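Local coordinates for Melibiose/raffinose/stachyose-binding protein MelE (Bacillus subtilis subsp. subtilis str. 168, PDB 4R6H), which binds melibiose, raffinose and stachyose as the solute-binding component of the MelEDC-MsmX ABC transporter, which imports these sugars, at residues D44-T49 / E307-A312; Y134-N139 / F329-A334. One frame throughout, in Å; residues are numbered along the deposited sequence.

How the contacts relate
Both contacts are buried, and their centres lie about 10 Å apart on the same side of the chain's centre; contact 1 is nearer that centre. They share a small antiparallel sheet in which strand 310-313 pairs with both 91-92 and 136-137. Probable backbone hydrogen bonds from Ile-138 N to Tyr-309 O and from Tyr-136 N to Leu-311 O join one contact directly to the other. Each sends a tyrosine to a helical partner. In contact 1 the ring meets a carboxylate at the start of helix 44-60, with an arginine and two waters alongside; in contact 2 it packs on aliphatic carbons near the end of helix 320-331, and one water serves the polar atoms.

Contact 1 of 2, residues D44-T49 / E307-A312; sequences DSERDT and ERYTLA
Glu-46 and Tyr-309 meet nearly at a right angle, joining the start of helix 44-60 to the turn before strand 310-313 in this two-lobed solute-binding fold. The carboxylate plane stands 86° from the ring plane and comes to the edge of the ring, where Glu-46 OE2 is 3.4 Å from Tyr-309 CE2. The phenol end lies beside both oxygens, with Glu-46 OE1 3.1 Å from Tyr-309 OH. Glutamate suits this place because its chain, extended beyond CG (chi2 166°), spans the gap from helix to ring. OE1 accepts from the backbone N-H groups of Ser-42 and Thr-43, the latter bond resembling the side-chain half of a capping box, which holds the carboxylate back against its own helix start. Tyrosine fits because its ring offers an apolar face to Arg-308, whose CG sits 3.8 Å above the plane, over the ring centre, while its hydroxyl reaches the carboxylate and a water. The arginine's guanidinium turns toward the carboxylate, but Glu-46 OE2 and Arg-308 NH2 remain 4.9 Å apart, so water mediates between the opposite charges. One water donates to Glu-46 OE2 and accepts from Arg-308 NE at 3.2 Å. A second donates to Glu-46 OE2 at 2.7 Å, receives a weak bond from Arg-308 NH2, and is hydrogen-bonded to Tyr-309 OH at 2.9 Å.

Contact 2 of 2, residues Y134-N139 / F329-A334; sequences YAYPIN and FMARPA
Strand 136-137, at one edge of a small antiparallel sheet in the solute-binding fold, directs Tyr-136 toward Met-330 and Ala-331, near the end of helix 320-331, where the backbone breaks at Arg-332 (psi 136°) before helix 333-343. Pro-333 suits the first turn of the new helix, where its missing N-H costs no helical bond; Arg-332 N bonds to Phe-329 O at 3.2 Å, and Arg-332 takes the N-cap position. The tyrosine reaches across to this corner because chi1 of 166° swings its ring away from the backbone N, and it touches two neighbouring residues. Its CE1 lies 3.8 Å from Ala-331 CB, while CE2, across the ring, is 4.1 Å from Met-330 CB. Both methyl and methylene carbons approach obliquely, and the small alanine lets the phenol end come close to the backbone, with Tyr-136 OH 3.5 Å from Ala-331 CA. Met-330 crosses the tyrosine at about a right angle, its flexible chain bending at chi2 and chi3 among Phe-50 and Leu-53 of helix 44-60. Trp-114 adds an edge-to-face ring contact to Tyr-136. A water in the plane of the tyrosine ring bonds to Tyr-136 OH at 2.7 Å and donates to Met-330 O at 2.9 Å.

Contact 1 of 2, residues D44-T49 / E307-A312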
# COMPACT_ATOMS: atom_id res chain seq x y z
N ASP A 44 -3.11 10.57 -13.40
CA ASP A 44 -2.76 10.99 -14.73
C ASP A 44 -1.29 10.76 -15.03
O ASP A 44 -0.98 10.34 -16.14
CB ASP A 44 -3.13 12.46 -14.98
CG ASP A 44 -4.65 12.67 -15.10
OD1 ASP A 44 -5.43 11.71 -15.00
OD2 ASP A 44 -5.07 13.80 -15.34
N SER A 45 -0.39 11.04 -14.08
CA SER A 45 1.05 10.90 -14.33
C SER A 45 1.36 9.44 -14.63
O SER A 45 2.12 9.12 -15.53
CB SER A 45 1.94 11.36 -13.16
OG SER A 45 1.65 10.64 -11.97
N GLU A 46 0.70 8.55 -13.88
CA GLU A 46 0.99 7.12 -14.07
C GLU A 46 0.48 6.67 -15.41
O GLU A 46 1.20 6.02 -16.21
CB GLU A 46 0.31 6.32 -12.99
CG GLU A 46 0.92 6.55 -11.64
CD GLU A 46 0.13 6.05 -10.49
OE1 GLU A 46 -1.09 5.74 -10.60
OE2 GLU A 46 0.76 6.04 -9.43
N ARG A 47 -0.79 6.96 -15.68
CA ARG A 47 -1.36 6.52 -16.92
C ARG A 47 -0.66 7.12 -18.12
O ARG A 47 -0.42 6.41 -19.10
CB ARG A 47 -2.88 6.79 -16.93
CG ARG A 47 -3.60 6.05 -15.85
CD ARG A 47 -5.10 6.14 -15.99
NE ARG A 47 -5.80 5.41 -14.93
CZ ARG A 47 -7.13 5.41 -14.76
NH1 ARG A 47 -7.92 6.09 -15.59
NH2 ARG A 47 -7.66 4.71 -13.77
N ASP A 48 -0.38 8.42 -18.11
CA ASP A 48 0.28 9.07 -19.23
C ASP A 48 1.71 8.53 -19.46
O ASP A 48 2.13 8.32 -20.58
CB ASP A 48 0.32 10.60 -19.06
CG ASP A 48 -1.08 11.22 -18.99
OD1 ASP A 48 -2.08 10.52 -19.28
OD2 ASP A 48 -1.17 12.42 -18.61
N THR A 49 2.46 8.30 -18.39
CA THR A 49 3.79 7.80 -18.52
C THR A 49 3.79 6.36 -19.05
O THR A 49 4.66 6.01 -19.84
CB THR A 49 4.56 7.91 -17.17
OG1 THR A 49 4.67 9.29 -16.81
CG2 THR A 49 5.95 7.32 -17.27
N GLU A 307 4.26 -5.13 -2.94
CA GLU A 307 3.66 -4.94 -4.26
C GLU A 307 2.84 -3.71 -4.30
O GLU A 307 2.00 -3.50 -3.43
CB GLU A 307 2.64 -6.03 -4.56
CG GLU A 307 3.16 -7.29 -5.15
CD GLU A 307 2.03 -8.19 -5.60
OE1 GLU A 307 1.79 -9.21 -4.94
OE2 GLU A 307 1.35 -7.85 -6.59
N ARG A 308 2.99 -2.93 -5.35
CA ARG A 308 2.07 -1.87 -5.64
C ARG A 308 1.49 -2.12 -7.04
O ARG A 308 0.33 -2.58 -7.18
CB ARG A 308 2.72 -0.49 -5.48
CG ARG A 308 1.89 0.67 -5.98
CD ARG A 308 0.84 1.08 -5.01
NE ARG A 308 0.42 2.45 -5.32
CZ ARG A 308 -0.75 2.97 -4.96
NH1 ARG A 308 -1.63 2.24 -4.27
NH2 ARG A 308 -1.04 4.22 -5.28
N TYR A 309 2.28 -1.80 -8.07
CA TYR A 309 1.90 -2.12 -9.45
C TYR A 309 2.85 -3.15 -9.98
O TYR A 309 4.06 -3.01 -9.88
CB TYR A 309 1.96 -0.87 -10.33
CG TYR A 309 1.13 0.27 -9.85
CD1 TYR A 309 -0.18 0.11 -9.49
CD2 TYR A 309 1.70 1.52 -9.74
CE1 TYR A 309 -0.94 1.21 -9.09
CE2 TYR A 309 0.97 2.60 -9.32
CZ TYR A 309 -0.35 2.42 -8.98
OH TYR A 309 -1.15 3.47 -8.55
N THR A 310 2.30 -4.19 -10.63
CA THR A 310 3.13 -5.20 -11.25
C THR A 310 2.70 -5.49 -12.68
O THR A 310 1.62 -5.07 -13.11
CB THR A 310 3.11 -6.55 -10.50
OG1 THR A 310 1.83 -7.16 -10.68
CG2 THR A 310 3.40 -6.38 -9.01
N LEU A 311 3.59 -6.15 -13.40
CA LEU A 311 3.31 -6.74 -14.71
C LEU A 311 3.55 -8.22 -14.53
O LEU A 311 4.70 -8.66 -14.37
CB LEU A 311 4.23 -6.18 -15.82
CG LEU A 311 3.85 -4.78 -16.26
CD1 LEU A 311 4.98 -4.08 -17.01
CD2 LEU A 311 2.59 -4.79 -17.15
N ALA A 312 2.47 -9.00 -14.57
CA ALA A 312 2.49 -10.44 -14.61
C ALA A 312 2.05 -10.87 -16.00
O ALA A 312 1.19 -10.23 -16.61
CB ALA A 312 1.54 -11.00 -13.57
O HOH W 1 1.74 4.88 -6.85
O HOH W 2 -0.91 6.09 -7.32

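Contact 2 of 2, residues Y134-N139 / F329-A334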
# COMPACT_ATOMS: atom_id res chain seq x y z
N TYR A 134 6.71 -14.45 -9.63
CA TYR A 134 5.31 -14.37 -10.07
C TYR A 134 5.01 -13.18 -10.98
O TYR A 134 4.05 -13.21 -11.71
CB TYR A 134 4.34 -14.27 -8.86
CG TYR A 134 4.15 -15.58 -8.10
CD1 TYR A 134 5.16 -16.07 -7.27
CD2 TYR A 134 2.94 -16.32 -8.18
CE1 TYR A 134 5.01 -17.26 -6.59
CE2 TYR A 134 2.79 -17.54 -7.49
CZ TYR A 134 3.82 -17.98 -6.69
OH TYR A 134 3.70 -19.16 -5.98
N ALA A 135 5.76 -12.10 -10.81
CA ALA A 135 5.45 -10.83 -11.53
C ALA A 135 6.63 -9.89 -11.41
O ALA A 135 7.48 -10.05 -10.54
CB ALA A 135 4.25 -10.18 -10.91
N TYR A 136 6.65 -8.91 -12.30
CA TYR A 136 7.67 -7.86 -12.33
C TYR A 136 7.13 -6.66 -11.59
O TYR A 136 6.05 -6.13 -11.93
CB TYR A 136 8.00 -7.48 -13.80
CG TYR A 136 8.77 -6.18 -13.89
CD1 TYR A 136 10.08 -6.09 -13.45
CD2 TYR A 136 8.13 -5.03 -14.32
CE1 TYR A 136 10.75 -4.89 -13.49
CE2 TYR A 136 8.79 -3.82 -14.38
CZ TYR A 136 10.11 -3.76 -13.95
OH TYR A 136 10.77 -2.55 -14.01
N PRO A 137 7.85 -6.21 -10.55
CA PRO A 137 7.43 -5.03 -9.80
C PRO A 137 7.82 -3.71 -10.45
O PRO A 137 9.00 -3.37 -10.50
CB PRO A 137 8.12 -5.22 -8.45
CG PRO A 137 9.41 -5.92 -8.83
CD PRO A 137 9.08 -6.82 -10.00
N ILE A 138 6.86 -2.98 -10.95
CA ILE A 138 7.13 -1.69 -11.53
C ILE A 138 7.69 -0.76 -10.43
O ILE A 138 8.57 0.07 -10.65
CB ILE A 138 5.86 -1.11 -12.15
CG1 ILE A 138 5.50 -1.88 -13.41
CG2 ILE A 138 5.94 0.41 -12.35
CD1 ILE A 138 4.11 -1.58 -13.93
N ASN A 139 7.16 -0.92 -9.24
CA ASN A 139 7.51 -0.06 -8.11
C ASN A 139 7.29 -0.84 -6.84
O ASN A 139 7.09 -2.07 -6.89
CB ASN A 139 6.72 1.25 -8.11
CG ASN A 139 5.24 1.06 -8.04
OD1 ASN A 139 4.74 -0.07 -7.94
ND2 ASN A 139 4.50 2.17 -8.01
N PHE A 329 11.60 -4.67 -21.52
CA PHE A 329 11.68 -3.29 -21.93
C PHE A 329 11.42 -2.38 -20.72
O PHE A 329 12.13 -1.41 -20.50
CB PHE A 329 10.68 -3.02 -23.07
CG PHE A 329 10.59 -1.59 -23.47
CD1 PHE A 329 9.68 -0.77 -22.86
CD2 PHE A 329 11.36 -1.07 -24.51
CE1 PHE A 329 9.57 0.58 -23.19
CE2 PHE A 329 11.25 0.26 -24.87
CZ PHE A 329 10.34 1.08 -24.21
N MET A 330 10.34 -2.64 -19.99
CA MET A 330 10.00 -1.83 -18.81
C MET A 330 11.10 -1.85 -17.73
O MET A 330 11.28 -0.85 -17.00
CB MET A 330 8.67 -2.31 -18.23
CG MET A 330 7.47 -1.95 -19.09
SD MET A 330 7.12 -0.21 -19.33
CE MET A 330 6.60 0.29 -17.69
N ALA A 331 11.84 -2.96 -17.67
CA ALA A 331 12.89 -3.17 -16.67
C ALA A 331 14.21 -2.49 -17.02
O ALA A 331 15.10 -2.41 -16.16
CB ALA A 331 13.14 -4.66 -16.45
N ARG A 332 14.37 -2.03 -18.24
CA ARG A 332 15.59 -1.26 -18.60
C ARG A 332 15.67 -0.06 -17.63
O ARG A 332 14.67 0.61 -17.40
CB ARG A 332 15.51 -0.77 -20.03
CG ARG A 332 15.51 -1.87 -21.06
CD ARG A 332 15.45 -1.23 -22.43
NE ARG A 332 15.32 -2.26 -23.45
CZ ARG A 332 14.98 -2.04 -24.71
NH1 ARG A 332 14.77 -0.82 -25.16
NH2 ARG A 332 14.93 -3.07 -25.56
N PRO A 333 16.86 0.24 -17.10
CA PRO A 333 16.91 1.26 -16.04
C PRO A 333 16.30 2.62 -16.37
O PRO A 333 15.60 3.19 -15.53
CB PRO A 333 18.42 1.41 -15.78
CG PRO A 333 19.01 0.10 -16.20
CD PRO A 333 18.14 -0.44 -17.31
N ALA A 334 16.50 3.17 -17.56
CA ALA A 334 15.92 4.46 -17.85
C ALA A 334 14.42 4.40 -17.84
O ALA A 334 13.75 5.31 -17.34
CB ALA A 334 16.38 5.02 -19.19
O HOH W 3 9.23 -0.54 -14.98